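Local coordinates for protein induced by osmotic stress (Scheffersomyces stipitis, PDB 5YWN) that acts as a haloketone reductase, probably using NADPH, in the dihydroflavonol-4-reductase subfamily of Rossmann-fold enzymes, at residues I76-V84 with I95-V106; E253-N263 with K306-D317. The protein carries 1 engineered substitution. All coordinates share one frame; numbering follows the deposited sequence.

Overall arrangement
Interactions 1 and 2 sit on the same seven-stranded parallel sheet, one on an inner strand and one at an edge, with centres about 22 Å apart. In interaction 1 the inner strand segment 76-79 runs antiparallel to helix segment 95-106; all its touching residues are buried, and the loop after the strand lies against the NADP. In interaction 2 an edge strand, 258-261, meets the short helix segment 306-311 nearly at right angles, with part of the contact open to solvent. A histidine, a threonine and one water carry the polar chemistry of interaction 1, whereas interaction 2 combines leucine packing, a side-chain-to-backbone bond, a long salt bridge and three bridging waters.

Interaction 1. Residues I76-V84 with I95-V106; sequences IFLHTASPV and ILIPAINGTKYV. With NAP (NADP nicotinamide-adenine-dinucleotide phosphate), chain B.
The imidazole of His79 extends to helix 95-106 with CG trans to the backbone N (chi1 -176°), and Thr103 turns OG1 to meet it, opposite its own carbonyl carbon (chi1 -64°). NE2 of His79 donates to Thr103 OG1 at 3.1 Å, with the hydroxyl oxygen almost in the ring plane. Thr103 OG1 in turn donates a hydrogen bond to Ala99 O one helical turn back (2.9 Å), an oxygen that also accepts the backbone N of Thr103. Because ND1 of His79 is bonded to Ser8 OG, just past the end of the neighbouring strand 4-7, the ring is held at both nitrogens, which fixes its rotation. A water 3.0 Å from His79 NE2 lies within bonding reach of Ala81 O and Pro98 O, and so links the loop after the strand to the helix.

Val106 straddles the two aromatic side chains of the strand. Its CG2 stands over one face of the imidazole, 4.2 Å from the His79 ring centroid, while CG1 makes an off-centre CH-pi contact with Phe77, 3.6 Å from CE1. Nearer the start of the helical segment the packing becomes aliphatic, with Pro83 CG 3.9 Å from Pro98 CB. Ser82 OG makes a separate van der Waals contact with Ala99 CB. Both prolines also touch the exocyclic amine of the NADP adenine, Pro83 CG lying 3.5 Å from N6A. On the loop between them and the strand, Thr80 O accepts a hydrogen bond from the ribose hydroxyl O3D. Segments 76-79 and 95-106 run antiparallel, as parts of the beta-alpha-beta unit of strand 74-79, helix 91-113 and strand 119-123 in the Rossmann fold, whose loop leaving the first strand's C-terminal end contributes to the dinucleotide site.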
loop_
_atom_site.group_PDB
_atom_site.type_symbol
_atom_site.label_atom_id
_atom_site.label_comp_id
_atom_site.label_asym_id
_atom_site.label_seq_id
_atom_site.Cartn_x
_atom_site.Cartn_y
_atom_site.Cartn_z
ATOM N N ILE A 76 10.955 -10.061 11.707
ATOM C CA ILE A 76 10.212 -8.912 11.209
ATOM C C ILE A 76 8.882 -9.330 10.572
ATOM O O ILE A 76 8.844 -10.250 9.826
ATOM C CB ILE A 76 11.023 -8.114 10.164
ATOM C CG1 ILE A 76 12.450 -7.896 10.624
ATOM C CG2 ILE A 76 10.331 -6.835 9.775
ATOM C CD1 ILE A 76 12.611 -6.838 11.668
ATOM N N PHE A 77 7.805 -8.637 10.893
ATOM C CA PHE A 77 6.518 -8.899 10.280
ATOM C C PHE A 77 5.969 -7.657 9.611
ATOM O O PHE A 77 5.742 -6.692 10.247
ATOM C CB PHE A 77 5.528 -9.454 11.280
ATOM C CG PHE A 77 4.323 -10.118 10.677
ATOM C CD1 PHE A 77 3.361 -9.398 10.037
ATOM C CD2 PHE A 77 4.167 -11.483 10.753
ATOM C CE1 PHE A 77 2.265 -10.016 9.496
ATOM C CE2 PHE A 77 3.089 -12.114 10.195
ATOM C CZ PHE A 77 2.131 -11.379 9.576
ATOM N N LEU A 78 5.738 -7.729 8.328
ATOM C CA LEU A 78 5.051 -6.689 7.618
ATOM C C LEU A 78 3.641 -7.147 7.235
ATOM O O LEU A 78 3.457 -7.978 6.378
ATOM C CB LEU A 78 5.857 -6.268 6.440
ATOM C CG LEU A 78 7.365 -6.170 6.628
ATOM C CD1 LEU A 78 8.105 -5.880 5.368
ATOM C CD2 LEU A 78 7.704 -5.146 7.657
ATOM N N HIS A 79 2.666 -6.587 7.912
ATOM C CA HIS A 79 1.280 -6.862 7.660
ATOM C C HIS A 79 0.688 -5.912 6.618
ATOM O O HIS A 79 0.356 -4.799 6.900
ATOM C CB HIS A 79 0.503 -6.788 8.953
ATOM C CG HIS A 79 -0.938 -7.153 8.819
ATOM N ND1 HIS A 79 -1.376 -8.134 7.981
ATOM C CD2 HIS A 79 -2.037 -6.668 9.425
ATOM C CE1 HIS A 79 -2.678 -8.242 8.081
ATOM N NE2 HIS A 79 -3.100 -7.368 8.955
ATOM N N THR A 80 0.608 -6.389 5.405
ATOM C CA THR A 80 0.127 -5.600 4.292
ATOM C C THR A 80 -1.227 -6.016 3.694
ATOM O O THR A 80 -1.867 -5.249 3.070
ATOM C CB THR A 80 1.161 -5.547 3.145
ATOM O OG1 THR A 80 1.110 -6.738 2.409
ATOM C CG2 THR A 80 2.564 -5.347 3.632
ATOM N N ALA A 81 -1.609 -7.246 3.903
ATOM C CA ALA A 81 -2.845 -7.728 3.388
ATOM C C ALA A 81 -4.062 -7.039 3.983
ATOM O O ALA A 81 -4.190 -6.919 5.138
ATOM C CB ALA A 81 -2.943 -9.221 3.560
ATOM N N SER A 82 -4.921 -6.572 3.108
ATOM C CA SER A 82 -6.174 -5.974 3.433
ATOM C C SER A 82 -7.110 -6.047 2.246
ATOM O O SER A 82 -6.683 -5.976 1.146
ATOM C CB SER A 82 -5.985 -4.504 3.751
ATOM O OG SER A 82 -6.682 -4.141 4.859
ATOM N N PRO A 83 -8.403 -6.086 2.490
ATOM C CA PRO A 83 -9.357 -5.963 1.401
ATOM C C PRO A 83 -9.258 -4.630 0.720
ATOM O O PRO A 83 -9.057 -3.601 1.297
ATOM C CB PRO A 83 -10.685 -6.104 2.066
ATOM C CG PRO A 83 -10.432 -6.620 3.394
ATOM C CD PRO A 83 -9.062 -6.249 3.761
ATOM N N VAL A 84 -9.323 -4.713 -0.574
ATOM C CA VAL A 84 -9.358 -3.558 -1.387
ATOM C C VAL A 84 -10.467 -3.595 -2.443
ATOM O O VAL A 84 -10.380 -2.927 -3.388
ATOM C CB VAL A 84 -7.949 -3.252 -1.972
ATOM C CG1 VAL A 84 -6.947 -2.927 -0.876
ATOM C CG2 VAL A 84 -7.438 -4.436 -2.753
ATOM N N ILE A 95 -15.119 -6.300 4.110
ATOM C CA ILE A 95 -14.158 -5.248 4.204
ATOM C C ILE A 95 -13.698 -4.987 5.640
ATOM O O ILE A 95 -12.580 -5.078 5.926
ATOM C CB ILE A 95 -14.712 -3.969 3.564
ATOM C CG1 ILE A 95 -14.960 -4.170 2.081
ATOM C CG2 ILE A 95 -13.792 -2.803 3.804
ATOM C CD1 ILE A 95 -15.659 -3.046 1.399
ATOM N N LEU A 96 -14.621 -4.635 6.507
ATOM C CA LEU A 96 -14.292 -4.250 7.837
ATOM C C LEU A 96 -13.711 -5.332 8.730
ATOM O O LEU A 96 -12.706 -5.134 9.246
ATOM C CB LEU A 96 -15.469 -3.581 8.490
ATOM C CG LEU A 96 -15.885 -2.211 7.977
ATOM C CD1 LEU A 96 -17.329 -1.999 8.277
ATOM C CD2 LEU A 96 -15.062 -1.093 8.543
ATOM N N ILE A 97 -14.344 -6.471 8.838
ATOM C CA ILE A 97 -13.871 -7.524 9.701
ATOM C C ILE A 97 -12.498 -8.114 9.323
ATOM O O ILE A 97 -11.659 -8.150 10.130
ATOM C CB ILE A 97 -14.935 -8.608 9.865
ATOM C CG1 ILE A 97 -16.099 -8.068 10.637
ATOM C CG2 ILE A 97 -14.408 -9.828 10.557
ATOM C CD1 ILE A 97 -17.282 -8.960 10.571
ATOM N N PRO A 98 -12.245 -8.445 8.077
ATOM C CA PRO A 98 -10.922 -8.934 7.711
ATOM C C PRO A 98 -9.825 -7.943 8.001
ATOM O O PRO A 98 -8.826 -8.378 8.402
ATOM C CB PRO A 98 -11.035 -9.155 6.235
ATOM C CG PRO A 98 -12.427 -9.431 6.016
ATOM C CD PRO A 98 -13.145 -8.523 6.941
ATOM N N ALA A 99 -10.023 -6.669 7.765
ATOM C CA ALA A 99 -9.030 -5.739 8.142
ATOM C C ALA A 99 -8.831 -5.636 9.652
ATOM O O ALA A 99 -7.759 -5.734 10.112
ATOM C CB ALA A 99 -9.379 -4.393 7.580
ATOM N N ILE A 100 -9.900 -5.393 10.385
ATOM C CA ILE A 100 -9.810 -5.170 11.795
ATOM C C ILE A 100 -9.497 -6.418 12.641
ATOM O O ILE A 100 -8.587 -6.428 13.369
ATOM C CB ILE A 100 -11.103 -4.518 12.309
ATOM C CG1 ILE A 100 -11.351 -3.174 11.644
ATOM C CG2 ILE A 100 -11.068 -4.341 13.806
ATOM C CD1 ILE A 100 -12.739 -2.691 11.842
ATOM N N ASN A 101 -10.293 -7.440 12.509
ATOM C CA ASN A 101 -10.023 -8.700 13.131
ATOM C C ASN A 101 -8.759 -9.375 12.628
ATOM O O ASN A 101 -7.994 -9.827 13.388
ATOM C CB ASN A 101 -11.217 -9.615 13.050
ATOM C CG ASN A 101 -12.273 -9.279 14.078
ATOM O OD1 ASN A 101 -12.197 -8.301 14.755
ATOM N ND2 ASN A 101 -13.244 -10.083 14.163
ATOM N N GLY A 102 -8.542 -9.339 11.343
ATOM C CA GLY A 102 -7.353 -9.896 10.788
ATOM C C GLY A 102 -6.119 -9.233 11.383
ATOM O O GLY A 102 -5.202 -9.906 11.709
ATOM N N THR A 103 -6.135 -7.930 11.527
ATOM C CA THR A 103 -5.051 -7.233 12.149
ATOM C C THR A 103 -4.857 -7.563 13.659
ATOM O O THR A 103 -3.815 -7.857 14.063
ATOM C CB THR A 103 -5.097 -5.715 11.868
ATOM O OG1 THR A 103 -4.930 -5.463 10.483
ATOM C CG2 THR A 103 -4.097 -5.023 12.604
ATOM N N LYS A 104 -5.933 -7.577 14.409
ATOM C CA LYS A 104 -5.943 -7.926 15.794
ATOM C C LYS A 104 -5.406 -9.360 16.011
ATOM O O LYS A 104 -4.622 -9.593 16.855
ATOM C CB LYS A 104 -7.396 -7.848 16.299
ATOM C CG LYS A 104 -7.933 -6.463 16.540
ATOM C CD LYS A 104 -9.241 -6.474 17.287
ATOM C CE LYS A 104 -9.853 -5.112 17.351
ATOM N NZ LYS A 104 -11.076 -5.029 18.160
ATOM N N TYR A 105 -5.845 -10.286 15.209
ATOM C CA TYR A 105 -5.397 -11.667 15.255
ATOM C C TYR A 105 -3.914 -11.913 14.839
ATOM O O TYR A 105 -3.275 -12.759 15.380
ATOM C CB TYR A 105 -6.398 -12.596 14.588
ATOM C CG TYR A 105 -7.787 -12.514 15.168
ATOM C CD1 TYR A 105 -8.033 -11.853 16.332
ATOM C CD2 TYR A 105 -8.843 -13.087 14.534
ATOM C CE1 TYR A 105 -9.291 -11.783 16.862
ATOM C CE2 TYR A 105 -10.098 -13.044 15.049
ATOM C CZ TYR A 105 -10.316 -12.370 16.204
ATOM O OH TYR A 105 -11.542 -12.331 16.704
ATOM N N VAL A 106 -3.416 -11.162 13.878
ATOM C CA VAL A 106 -2.028 -11.280 13.501
ATOM C C VAL A 106 -1.146 -10.888 14.695
ATOM O O VAL A 106 -0.268 -11.573 15.031
ATOM C CB VAL A 106 -1.688 -10.358 12.308
ATOM C CG1 VAL A 106 -0.219 -10.097 12.136
ATOM C CG2 VAL A 106 -2.204 -10.941 11.041
HETATM P PA NAP B . -3.989 -5.182 -3.740
HETATM O O1A NAP B . -2.990 -5.068 -4.867
HETATM O O2A NAP B . -5.376 -5.712 -4.013
HETATM O O5B NAP B . -3.330 -6.075 -2.573
HETATM C C5B NAP B . -4.154 -6.721 -1.605
HETATM C C4B NAP B . -3.584 -8.097 -1.281
HETATM O O4B NAP B . -4.042 -8.527 0.005
HETATM C C3B NAP B . -4.020 -9.136 -2.302
HETATM O O3B NAP B . -2.887 -9.695 -2.974
HETATM C C2B NAP B . -4.767 -10.206 -1.529
HETATM O O2B NAP B . -4.135 -11.474 -1.682
HETATM C C1B NAP B . -4.750 -9.768 -0.073
HETATM N N9A NAP B . -6.139 -9.593 0.423
HETATM C C8A NAP B . -7.019 -8.672 -0.016
HETATM N N7A NAP B . -8.199 -8.784 0.646
HETATM C C5A NAP B . -8.083 -9.794 1.528
HETATM C C6A NAP B . -8.952 -10.439 2.538
HETATM N N6A NAP B . -10.222 -10.014 2.744
HETATM N N1A NAP B . -8.436 -11.467 3.247
HETATM C C2A NAP B . -7.176 -11.906 3.059
HETATM N N3A NAP B . -6.338 -11.363 2.157
HETATM C C4A NAP B . -6.722 -10.325 1.376
HETATM O O3 NAP B . -4.128 -3.738 -3.042
HETATM P PN NAP B . -2.871 -2.734 -2.984
HETATM O O1N NAP B . -3.227 -1.486 -3.756
HETATM O O2N NAP B . -1.627 -3.512 -3.342
HETATM O O5D NAP B . -2.795 -2.355 -1.421
HETATM C C5D NAP B . -1.803 -2.943 -0.581
HETATM C C4D NAP B . -1.985 -2.458 0.852
HETATM O O4D NAP B . -1.535 -1.105 0.977
HETATM C C3D NAP B . -3.443 -2.505 1.283
HETATM O O3D NAP B . -3.623 -3.425 2.364
HETATM C C2D NAP B . -3.805 -1.097 1.711
HETATM O O2D NAP B . -4.248 -1.078 3.072
HETATM C C1D NAP B . -2.544 -0.263 1.543
HETATM N N1N NAP B . -2.809 0.882 0.667
HETATM C C2N NAP B . -2.606 0.768 -0.652
HETATM C C3N NAP B . -2.852 1.842 -1.501
HETATM C C7N NAP B . -2.621 1.707 -2.977
HETATM O O7N NAP B . -3.070 2.554 -3.732
HETATM N N7N NAP B . -1.929 0.661 -3.427
HETATM C C4N NAP B . -3.312 3.038 -0.971
HETATM C C5N NAP B . -3.516 3.130 0.398
HETATM C C6N NAP B . -3.254 2.027 1.202
HETATM P P2B NAP B . -4.567 -12.463 -2.876
HETATM O O1X NAP B . -4.239 -13.839 -2.346
HETATM O O2X NAP B . -6.042 -12.199 -3.053
HETATM O O3X NAP B . -3.711 -12.024 -4.040
HETATM O O HOH W 1 -5.914 -7.383 7.821
#

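Interaction 2. Residues E253-N263 with K306-D317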
loop_
_atom_site.group_PDB
_atom_site.type_symbol
_atom_site.label_atom_id
_atom_site.label_comp_id
_atom_site.label_asym_id
_atom_site.label_seq_id
_atom_site.Cartn_x
_atom_site.Cartn_y
_atom_site.Cartn_z
ATOM N N GLU A 253 14.514 5.357 14.768
ATOM C CA GLU A 253 13.676 6.540 14.764
ATOM C C GLU A 253 12.222 6.241 14.406
ATOM O O GLU A 253 11.376 6.965 14.733
ATOM C CB GLU A 253 14.190 7.546 13.765
ATOM C CG GLU A 253 15.527 8.160 14.019
ATOM C CD GLU A 253 16.734 7.380 13.471
ATOM O OE1 GLU A 253 16.642 6.274 13.030
ATOM O OE2 GLU A 253 17.829 7.915 13.536
ATOM N N ALA A 254 12.021 5.176 13.661
ATOM C CA ALA A 254 10.723 4.727 13.204
ATOM C C ALA A 254 9.841 4.031 14.234
ATOM O O ALA A 254 8.693 3.894 14.026
ATOM C CB ALA A 254 10.839 3.896 11.966
ATOM N N LYS A 255 10.416 3.630 15.340
ATOM C CA LYS A 255 9.661 2.921 16.323
ATOM C C LYS A 255 8.558 3.795 16.893
ATOM O O LYS A 255 8.781 4.856 17.324
ATOM C CB LYS A 255 10.564 2.428 17.430
ATOM C CG LYS A 255 11.519 1.303 17.075
ATOM C CD LYS A 255 12.811 1.437 17.819
ATOM C CE LYS A 255 12.886 0.586 19.034
ATOM N NZ LYS A 255 14.005 0.902 19.967
ATOM N N GLY A 256 7.368 3.267 16.864
ATOM C CA GLY A 256 6.213 3.952 17.382
ATOM C C GLY A 256 5.722 5.120 16.557
ATOM O O GLY A 256 4.996 5.900 17.032
ATOM N N GLU A 257 6.144 5.182 15.316
ATOM C CA GLU A 257 5.750 6.215 14.390
ATOM C C GLU A 257 4.728 5.791 13.337
ATOM O O GLU A 257 4.701 4.692 12.924
ATOM C CB GLU A 257 6.968 6.846 13.691
ATOM C CG GLU A 257 8.163 7.162 14.542
ATOM C CD GLU A 257 8.148 8.544 15.121
ATOM O OE1 GLU A 257 7.172 9.221 14.965
ATOM O OE2 GLU A 257 9.113 8.942 15.755
ATOM N N ARG A 258 3.925 6.760 12.920
ATOM C CA ARG A 258 3.146 6.728 11.728
ATOM C C ARG A 258 3.832 7.546 10.644
ATOM O O ARG A 258 4.272 8.648 10.857
ATOM C CB ARG A 258 1.758 7.259 11.917
ATOM C CG ARG A 258 0.924 6.706 13.021
ATOM C CD ARG A 258 -0.288 7.556 13.194
ATOM N NE ARG A 258 -1.405 7.188 12.396
ATOM C CZ ARG A 258 -2.381 8.016 12.073
ATOM N NH1 ARG A 258 -2.329 9.256 12.432
ATOM N NH2 ARG A 258 -3.387 7.596 11.396
ATOM N N LEU A 259 3.924 6.952 9.478
ATOM C CA LEU A 259 4.567 7.582 8.373
ATOM C C LEU A 259 3.611 7.922 7.248
ATOM O O LEU A 259 3.033 7.076 6.674
ATOM C CB LEU A 259 5.653 6.682 7.866
ATOM C CG LEU A 259 6.687 6.284 8.856
ATOM C CD1 LEU A 259 7.652 5.303 8.255
ATOM C CD2 LEU A 259 7.330 7.518 9.373
ATOM N N LEU A 260 3.464 9.194 6.988
ATOM C CA LEU A 260 2.586 9.670 5.952
ATOM C C LEU A 260 3.361 9.714 4.647
ATOM O O LEU A 260 4.266 10.453 4.526
ATOM C CB LEU A 260 2.093 11.059 6.297
ATOM C CG LEU A 260 1.280 11.945 5.356
ATOM C CD1 LEU A 260 -0.001 11.292 4.900
ATOM C CD2 LEU A 260 0.995 13.313 5.931
ATOM N N LEU A 261 2.974 8.885 3.709
ATOM C CA LEU A 261 3.673 8.753 2.449
ATOM C C LEU A 261 2.889 9.383 1.324
ATOM O O LEU A 261 2.045 8.785 0.744
ATOM C CB LEU A 261 3.983 7.291 2.162
ATOM C CG LEU A 261 5.271 6.643 2.647
ATOM C CD1 LEU A 261 6.428 6.963 1.722
ATOM C CD2 LEU A 261 5.595 7.110 4.043
ATOM N N SER A 262 3.186 10.631 1.086
ATOM C CA SER A 262 2.497 11.473 0.145
ATOM C C SER A 262 3.440 12.423 -0.601
ATOM O O SER A 262 4.253 13.037 -0.014
ATOM C CB SER A 262 1.458 12.283 0.916
ATOM O OG SER A 262 0.653 12.953 0.057
ATOM N N ASN A 263 3.291 12.518 -1.901
ATOM C CA ASN A 263 4.113 13.350 -2.692
ATOM C C ASN A 263 3.355 14.543 -3.283
ATOM O O ASN A 263 3.018 15.411 -2.575
ATOM C CB ASN A 263 4.895 12.565 -3.731
ATOM C CG ASN A 263 6.070 13.353 -4.321
ATOM O OD1 ASN A 263 6.365 14.421 -3.911
ATOM N ND2 ASN A 263 6.694 12.789 -5.282
ATOM N N LYS A 306 8.108 15.223 9.470
ATOM C CA LYS A 306 8.647 14.200 10.314
ATOM C C LYS A 306 8.973 12.916 9.523
ATOM O O LYS A 306 10.006 12.369 9.649
ATOM C CB LYS A 306 7.644 13.888 11.423
ATOM C CG LYS A 306 8.130 12.879 12.432
ATOM C CD LYS A 306 7.108 12.490 13.459
ATOM C CE LYS A 306 6.975 13.506 14.574
ATOM N NZ LYS A 306 6.459 12.914 15.821
ATOM N N THR A 307 8.048 12.501 8.690
ATOM C CA THR A 307 8.213 11.318 7.905
ATOM C C THR A 307 9.426 11.468 6.989
ATOM O O THR A 307 10.243 10.620 6.960
ATOM C CB THR A 307 6.928 10.975 7.126
ATOM O OG1 THR A 307 5.918 10.570 8.024
ATOM C CG2 THR A 307 7.142 9.922 6.118
ATOM N N LYS A 308 9.540 12.584 6.312
ATOM C CA LYS A 308 10.647 12.828 5.393
ATOM C C LYS A 308 11.998 12.814 6.086
ATOM O O LYS A 308 12.916 12.249 5.588
ATOM C CB LYS A 308 10.472 14.136 4.635
ATOM C CG LYS A 308 9.391 14.164 3.609
ATOM C CD LYS A 308 9.484 13.017 2.671
ATOM C CE LYS A 308 10.477 13.291 1.551
ATOM N NZ LYS A 308 10.029 14.485 0.815
ATOM N N LYS A 309 12.073 13.416 7.258
ATOM C CA LYS A 309 13.256 13.374 8.090
ATOM C C LYS A 309 13.618 11.956 8.523
ATOM O O LYS A 309 14.720 11.609 8.477
ATOM C CB LYS A 309 13.069 14.236 9.313
ATOM C CG LYS A 309 14.230 14.269 10.284
ATOM C CD LYS A 309 15.377 15.050 9.745
ATOM C CE LYS A 309 16.200 15.707 10.831
ATOM N NZ LYS A 309 17.287 16.456 10.219
ATOM N N ILE A 310 12.657 11.180 8.941
ATOM C CA ILE A 310 12.903 9.827 9.284
ATOM C C ILE A 310 13.348 8.984 8.080
ATOM O O ILE A 310 14.283 8.279 8.166
ATOM C CB ILE A 310 11.686 9.201 9.973
ATOM C CG1 ILE A 310 11.479 9.789 11.349
ATOM C CG2 ILE A 310 11.846 7.702 10.138
ATOM C CD1 ILE A 310 10.174 9.452 11.912
ATOM N N LEU A 311 12.638 9.091 6.982
ATOM C CA LEU A 311 12.985 8.353 5.794
ATOM C C LEU A 311 14.334 8.716 5.180
ATOM O O LEU A 311 15.068 7.874 4.839
ATOM C CB LEU A 311 11.894 8.424 4.741
ATOM C CG LEU A 311 10.529 7.811 5.004
ATOM C CD1 LEU A 311 9.663 8.088 3.820
ATOM C CD2 LEU A 311 10.647 6.347 5.304
ATOM N N GLY A 312 14.607 9.993 5.060
ATOM C CA GLY A 312 15.873 10.474 4.567
ATOM C C GLY A 312 16.214 10.182 3.105
ATOM O O GLY A 312 17.338 10.148 2.768
ATOM N N PHE A 313 15.218 9.983 2.270
ATOM C CA PHE A 313 15.411 9.901 0.847
ATOM C C PHE A 313 14.411 10.737 0.081
ATOM O O PHE A 313 13.425 11.097 0.586
ATOM C CB PHE A 313 15.444 8.465 0.342
ATOM C CG PHE A 313 14.196 7.701 0.606
ATOM C CD1 PHE A 313 13.145 7.772 -0.251
ATOM C CD2 PHE A 313 14.098 6.904 1.706
ATOM C CE1 PHE A 313 11.997 7.088 -0.003
ATOM C CE2 PHE A 313 12.962 6.209 1.960
ATOM C CZ PHE A 313 11.906 6.291 1.105
ATOM N N GLU A 314 14.729 11.044 -1.149
ATOM C CA GLU A 314 13.890 11.784 -2.043
ATOM C C GLU A 314 12.952 10.863 -2.841
ATOM O O GLU A 314 13.312 9.768 -3.176
ATOM C CB GLU A 314 14.729 12.622 -2.988
ATOM C CG GLU A 314 15.412 13.805 -2.358
ATOM C CD GLU A 314 14.489 14.778 -1.683
ATOM O OE1 GLU A 314 13.344 14.975 -2.082
ATOM O OE2 GLU A 314 14.949 15.369 -0.729
ATOM N N TYR A 315 11.752 11.331 -3.087
ATOM C CA TYR A 315 10.743 10.587 -3.799
ATOM C C TYR A 315 10.875 10.643 -5.326
ATOM O O TYR A 315 11.376 11.541 -5.837
ATOM C CB TYR A 315 9.356 11.074 -3.379
ATOM C CG TYR A 315 8.937 10.883 -1.931
ATOM C CD1 TYR A 315 9.355 9.798 -1.179
ATOM C CD2 TYR A 315 8.086 11.776 -1.335
ATOM C CE1 TYR A 315 8.951 9.636 0.121
ATOM C CE2 TYR A 315 7.685 11.634 -0.043
ATOM C CZ TYR A 315 8.093 10.569 0.687
ATOM O OH TYR A 315 7.682 10.467 1.952
ATOM N N PHE A 316 10.387 9.629 -6.002
ATOM C CA PHE A 316 10.216 9.616 -7.412
ATOM C C PHE A 316 9.196 10.703 -7.745
ATOM O O PHE A 316 8.229 10.844 -7.092
ATOM C CB PHE A 316 9.679 8.268 -7.861
ATOM C CG PHE A 316 10.706 7.192 -7.984
ATOM C CD1 PHE A 316 11.431 7.058 -9.116
ATOM C CD2 PHE A 316 10.942 6.336 -6.967
ATOM C CE1 PHE A 316 12.367 6.062 -9.256
ATOM C CE2 PHE A 316 11.874 5.347 -7.083
ATOM C CZ PHE A 316 12.583 5.200 -8.236
ATOM N N ASP A 317 9.461 11.468 -8.769
ATOM C CA ASP A 317 8.503 12.435 -9.235
ATOM C C ASP A 317 7.387 11.800 -10.049
ATOM O O ASP A 317 7.495 10.715 -10.457
ATOM C CB ASP A 317 9.177 13.622 -9.890
ATOM C CG ASP A 317 9.582 13.383 -11.314
ATOM O OD1 ASP A 317 9.302 12.364 -11.869
ATOM O OD2 ASP A 317 10.156 14.296 -11.915
HETATM O O HOH W 2 8.925 11.660 16.314
HETATM O O HOH W 3 5.595 11.801 2.563
HETATM O O HOH W 4 9.476 13.757 -6.004
#
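Strand 258-261, the last of the parallel Rossmann sheet, crosses helix 306-311 at -99° with the segment axes 7.7 Å apart, so the helix lies across the strand at the margin of the sheet. Thr307 makes the direct polar link: Leu260 N donates to its OG1 (3.0 Å) through a bent bond of 145°, and the same hydroxyl is bonded to Glu144. With CG2 opposite the backbone N, the methyl of Thr307 is directed at Leu261 CD2, 3.8 Å away, while OG1 lies beside Leu259.

Leucines extend the packing beside this bond. Leu261 and Leu311 point at one another tip to tip, CD1 to CD1, and Leu261 CD1 also sits against the phenol of Tyr315, whose side chain it meets at about a right angle. Leu259 adds its CD2 and CD1 to Ile310 and Leu311. Toward the type II turn of Ala254 to Glu257, Ile310 CD1 packs against the carboxylate carbon, Glu257 CD, at 3.9 Å. The bend at chi2 of Glu257 brings its carboxylate against this methyl and within a long salt bridge of Lys306, Glu257 OE1 to Lys306 NZ 3.9 Å. A water bridges the pair, donating a hydrogen bond to Glu257 OE2 and accepting one from Lys306 NZ.

At the far end, the side chains of Asn263 and Tyr315 run alongside each other in opposing senses, amide and ring planes 62° apart. A water joins Asn263 ND2 to Tyr315 O. Another accepts from Ser262 N and lies 2.7 Å from Leu260 O and 2.6 Å from Tyr315 OH.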